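Local coordinates for putative polysaccharide biosynthesis protein with aminopeptidase-like domain (Clostridium acetobutylicum, PDB 3K9T) that is not expected to act as a peptidase despite its zinc-binding aminopeptidase-like domain, and may take part in the biosynthesis of modified polysaccharides, at residues A[357-370]-A[423-435]. Residues are numbered along the deposited sequence; the frame is centred on the assembly and turned at random.
Sequences RTYLNLNPKCEPQL and ADALYRVELLKLV
Y359 lies across L432 and L434, its ring held between one methyl of each. Its CB sits 3.4 Å from K433 O, the carbonyl that also accepts from L360 N and that lies at the ring edge. Farther out, Y359 CD1 touches L432 CB, while L432 CD1 covers one ring face, 4.3 Å from the centroid, in a CH-pi contact. L434 CD1 makes the matching contact over the opposite face and also packs on the CB and CD of R357. Y359 CE1 meets Y427 CD1 at 3.6 Å, the two ring planes inclined by 55°, and Y359 CE2 reaches A423 CB at 3.8 Å. With CG beside the backbone N (chi1 -64°), the ring extends to helix 416-428, where water 2 links Y359 OH to D424 OD1; D424 OD2 is salt-bridged to K420. At the base of the side chain, strands 358-361 and 432-434 pair antiparallel: L360 and K433 exchange two hydrogen bonds, V435 N donates to T358 O and L362 N to L431 O. A Schellman motif at E430 turns the helix into its strand. L431 CD1 and CD2 spread against P368 CG and N363 CB, at 3.9 Å and 3.8 Å. In this two-stranded ribbon, formed by the first and last strands of the permuted winged helix-turn-helix region, backbone bonds thus set the pairing, while mainly apolar contacts fix the tyrosine ring against the helix and water serves its polar end.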
# COMPACT_ATOMS: atom_id res chain seq x y z
N ARG A 357 7.03 -21.36 -15.19
CA ARG A 357 8.48 -21.44 -15.36
C ARG A 357 9.20 -20.08 -15.23
O ARG A 357 8.56 -19.04 -15.10
CB ARG A 357 8.79 -22.14 -16.67
CG ARG A 357 8.38 -23.58 -16.60
CD ARG A 357 8.43 -24.28 -17.95
NE ARG A 357 7.61 -25.48 -17.82
CZ ARG A 357 7.99 -26.57 -17.17
NH1 ARG A 357 9.20 -26.68 -16.61
NH2 ARG A 357 7.15 -27.59 -17.09
N THR A 358 10.54 -20.12 -15.16
CA THR A 358 11.36 -18.92 -15.22
C THR A 358 12.30 -19.05 -16.39
O THR A 358 12.87 -20.10 -16.60
CB THR A 358 12.11 -18.64 -13.94
OG1 THR A 358 11.15 -18.39 -12.91
CG2 THR A 358 12.97 -17.41 -14.10
N TYR A 359 12.41 -17.99 -17.18
CA TYR A 359 13.21 -18.00 -18.39
C TYR A 359 14.21 -16.86 -18.43
O TYR A 359 14.10 -15.86 -17.71
CB TYR A 359 12.33 -17.86 -19.64
CG TYR A 359 11.35 -18.97 -19.94
CD1 TYR A 359 11.71 -20.06 -20.74
CD2 TYR A 359 10.02 -18.89 -19.53
CE1 TYR A 359 10.78 -21.06 -21.07
CE2 TYR A 359 9.08 -19.88 -19.86
CZ TYR A 359 9.47 -20.96 -20.62
OH TYR A 359 8.55 -21.94 -20.93
N LEU A 360 15.20 -17.02 -19.30
CA LEU A 360 16.18 -15.99 -19.57
C LEU A 360 16.05 -15.62 -21.05
O LEU A 360 16.08 -16.48 -21.91
CB LEU A 360 17.57 -16.51 -19.29
CG LEU A 360 18.68 -15.49 -19.38
CD1 LEU A 360 18.54 -14.51 -18.24
CD2 LEU A 360 19.99 -16.22 -19.33
N ASN A 361 15.84 -14.34 -21.31
CA ASN A 361 15.86 -13.79 -22.67
C ASN A 361 17.27 -13.95 -23.24
O ASN A 361 18.23 -13.40 -22.68
CB ASN A 361 15.44 -12.31 -22.59
CG ASN A 361 15.30 -11.63 -23.93
OD1 ASN A 361 15.80 -12.10 -24.94
ND2 ASN A 361 14.66 -10.47 -23.94
N LEU A 362 17.41 -14.71 -24.33
CA LEU A 362 18.72 -14.92 -24.97
C LEU A 362 19.17 -13.79 -25.87
O LEU A 362 20.30 -13.83 -26.37
CB LEU A 362 18.79 -16.26 -25.71
CG LEU A 362 18.67 -17.47 -24.77
CD1 LEU A 362 18.76 -18.69 -25.58
CD2 LEU A 362 19.75 -17.51 -23.70
N ASN A 363 18.30 -12.78 -26.05
CA ASN A 363 18.62 -11.56 -26.79
C ASN A 363 18.21 -10.35 -25.94
O ASN A 363 17.34 -9.58 -26.29
CB ASN A 363 17.86 -11.53 -28.13
CG ASN A 363 18.34 -10.40 -29.05
OD1 ASN A 363 19.29 -10.57 -29.79
ND2 ASN A 363 17.65 -9.26 -29.01
N PRO A 364 18.85 -10.18 -24.79
CA PRO A 364 18.40 -9.12 -23.89
C PRO A 364 18.75 -7.70 -24.33
O PRO A 364 18.10 -6.76 -23.87
CB PRO A 364 19.12 -9.46 -22.59
CG PRO A 364 20.43 -10.11 -23.05
CD PRO A 364 20.06 -10.87 -24.31
N LYS A 365 19.76 -7.54 -25.18
CA LYS A 365 20.17 -6.23 -25.66
C LYS A 365 19.26 -5.73 -26.79
O LYS A 365 19.44 -6.05 -27.95
CB LYS A 365 21.64 -6.21 -26.09
CG LYS A 365 22.59 -6.41 -24.93
CD LYS A 365 24.03 -6.14 -25.36
CE LYS A 365 25.06 -6.80 -24.42
NZ LYS A 365 26.43 -6.77 -25.03
N CYS A 366 18.30 -4.90 -26.39
CA CYS A 366 17.23 -4.42 -27.25
C CYS A 366 16.35 -5.57 -27.70
O CYS A 366 16.65 -6.77 -27.50
CB CYS A 366 17.77 -3.66 -28.43
SG CYS A 366 18.80 -2.32 -27.94
N GLU A 367 15.24 -5.21 -28.29
CA GLU A 367 14.32 -6.25 -28.71
C GLU A 367 14.89 -6.94 -29.93
O GLU A 367 15.76 -6.40 -30.63
CB GLU A 367 12.85 -5.75 -28.84
CG GLU A 367 12.55 -4.60 -29.74
CD GLU A 367 11.16 -3.99 -29.50
OE1 GLU A 367 10.59 -4.03 -28.38
OE2 GLU A 367 10.63 -3.42 -30.46
N PRO A 368 14.50 -8.20 -30.13
CA PRO A 368 14.96 -8.90 -31.31
C PRO A 368 14.21 -8.37 -32.50
O PRO A 368 13.11 -7.84 -32.34
CB PRO A 368 14.56 -10.35 -31.04
CG PRO A 368 13.48 -10.28 -30.07
CD PRO A 368 13.70 -9.05 -29.25
N GLN A 369 14.78 -8.52 -33.68
CA GLN A 369 14.08 -8.11 -34.89
C GLN A 369 13.08 -9.23 -35.20
O GLN A 369 13.38 -10.11 -36.00
CB GLN A 369 15.10 -7.88 -36.01
CG GLN A 369 14.53 -7.35 -37.31
CD GLN A 369 15.59 -6.76 -38.21
OE1 GLN A 369 16.78 -7.08 -38.10
NE2 GLN A 369 15.16 -5.89 -39.12
N LEU A 370 11.93 -9.23 -34.52
CA LEU A 370 10.95 -10.31 -34.67
C LEU A 370 10.66 -10.35 -36.18
O LEU A 370 10.30 -9.33 -36.77
CB LEU A 370 9.67 -10.14 -33.78
CG LEU A 370 9.60 -10.38 -32.24
CD1 LEU A 370 8.18 -10.21 -31.62
CD2 LEU A 370 10.08 -11.75 -31.84
N ALA A 423 5.37 -17.14 -24.09
CA ALA A 423 6.64 -17.74 -23.70
C ALA A 423 6.93 -19.02 -24.49
O ALA A 423 8.08 -19.30 -24.81
CB ALA A 423 6.64 -18.04 -22.19
N ASP A 424 5.89 -19.80 -24.78
CA ASP A 424 6.08 -21.02 -25.58
C ASP A 424 6.67 -20.65 -26.92
O ASP A 424 7.70 -21.18 -27.33
CB ASP A 424 4.76 -21.78 -25.81
CG ASP A 424 4.29 -22.54 -24.58
OD1 ASP A 424 5.10 -22.69 -23.65
OD2 ASP A 424 3.12 -22.98 -24.52
N ALA A 425 6.00 -19.74 -27.60
CA ALA A 425 6.38 -19.33 -28.94
C ALA A 425 7.83 -18.79 -28.98
O ALA A 425 8.61 -19.09 -29.89
CB ALA A 425 5.40 -18.28 -29.42
N LEU A 426 8.19 -18.02 -27.97
CA LEU A 426 9.53 -17.46 -27.95
C LEU A 426 10.56 -18.56 -27.70
O LEU A 426 11.65 -18.50 -28.27
CB LEU A 426 9.63 -16.37 -26.90
CG LEU A 426 8.85 -15.09 -27.16
CD1 LEU A 426 8.88 -14.25 -25.91
CD2 LEU A 426 9.45 -14.33 -28.36
N TYR A 427 10.20 -19.55 -26.88
CA TYR A 427 11.09 -20.67 -26.55
C TYR A 427 11.40 -21.50 -27.81
O TYR A 427 12.53 -21.92 -28.05
CB TYR A 427 10.47 -21.55 -25.46
CG TYR A 427 11.41 -22.63 -24.95
CD1 TYR A 427 12.41 -22.32 -24.04
CD2 TYR A 427 11.31 -23.93 -25.38
CE1 TYR A 427 13.26 -23.28 -23.57
CE2 TYR A 427 12.17 -24.90 -24.93
CZ TYR A 427 13.13 -24.57 -24.02
OH TYR A 427 13.97 -25.53 -23.56
N ARG A 428 10.38 -21.68 -28.63
CA ARG A 428 10.47 -22.39 -29.91
C ARG A 428 11.45 -21.77 -30.85
O ARG A 428 12.19 -22.50 -31.48
CB ARG A 428 9.12 -22.47 -30.62
CG ARG A 428 8.31 -23.63 -30.20
CD ARG A 428 6.98 -23.64 -30.89
NE ARG A 428 6.00 -24.07 -29.91
CZ ARG A 428 4.96 -23.37 -29.49
NH1 ARG A 428 4.67 -22.17 -30.01
NH2 ARG A 428 4.17 -23.90 -28.57
N VAL A 429 11.44 -20.44 -30.97
CA VAL A 429 12.40 -19.78 -31.86
C VAL A 429 13.73 -19.52 -31.15
O VAL A 429 14.58 -18.76 -31.64
CB VAL A 429 11.85 -18.50 -32.45
CG1 VAL A 429 10.64 -18.84 -33.31
CG2 VAL A 429 11.53 -17.50 -31.34
N GLU A 430 13.90 -20.13 -29.97
CA GLU A 430 15.16 -20.09 -29.23
C GLU A 430 15.56 -18.71 -28.69
O GLU A 430 16.75 -18.44 -28.46
CB GLU A 430 16.29 -20.70 -30.07
CG GLU A 430 15.96 -22.07 -30.64
CD GLU A 430 17.14 -22.74 -31.31
OE1 GLU A 430 17.87 -22.08 -32.08
OE2 GLU A 430 17.33 -23.96 -31.08
N LEU A 431 14.58 -17.86 -28.43
CA LEU A 431 14.85 -16.56 -27.80
C LEU A 431 14.83 -16.66 -26.25
O LEU A 431 15.08 -15.67 -25.55
CB LEU A 431 13.84 -15.52 -28.29
CG LEU A 431 14.10 -14.90 -29.65
CD1 LEU A 431 12.88 -14.12 -30.11
CD2 LEU A 431 15.37 -13.99 -29.64
N LEU A 432 14.51 -17.84 -25.71
CA LEU A 432 14.43 -18.05 -24.26
C LEU A 432 15.14 -19.33 -23.81
O LEU A 432 15.10 -20.36 -24.46
CB LEU A 432 12.96 -18.09 -23.79
CG LEU A 432 12.08 -16.84 -23.92
CD1 LEU A 432 10.63 -17.16 -23.50
CD2 LEU A 432 12.66 -15.63 -23.13
N LYS A 433 15.79 -19.26 -22.66
CA LYS A 433 16.41 -20.40 -22.04
C LYS A 433 15.63 -20.62 -20.75
O LYS A 433 15.21 -19.67 -20.11
CB LYS A 433 17.87 -20.06 -21.72
CG LYS A 433 18.69 -21.19 -21.15
CD LYS A 433 20.06 -20.69 -20.65
CE LYS A 433 20.70 -21.66 -19.68
NZ LYS A 433 22.17 -21.46 -19.58
N LEU A 434 15.37 -21.88 -20.41
CA LEU A 434 14.73 -22.21 -19.15
C LEU A 434 15.84 -22.11 -18.09
O LEU A 434 16.95 -22.59 -18.30
CB LEU A 434 14.14 -23.61 -19.23
CG LEU A 434 13.03 -24.11 -18.31
CD1 LEU A 434 11.83 -23.19 -18.20
CD2 LEU A 434 12.63 -25.41 -18.91
N VAL A 435 15.57 -21.43 -16.99
CA VAL A 435 16.58 -21.31 -15.94
C VAL A 435 15.91 -21.50 -14.60
O VAL A 435 14.82 -22.07 -14.53
CB VAL A 435 17.28 -19.95 -15.98
CG1 VAL A 435 18.21 -19.86 -17.24
CG2 VAL A 435 16.25 -18.83 -15.90
OXT VAL A 435 16.45 -21.10 -13.58
O HOH W 1 11.92 -22.69 -14.62
O HOH W 2 5.89 -21.22 -21.12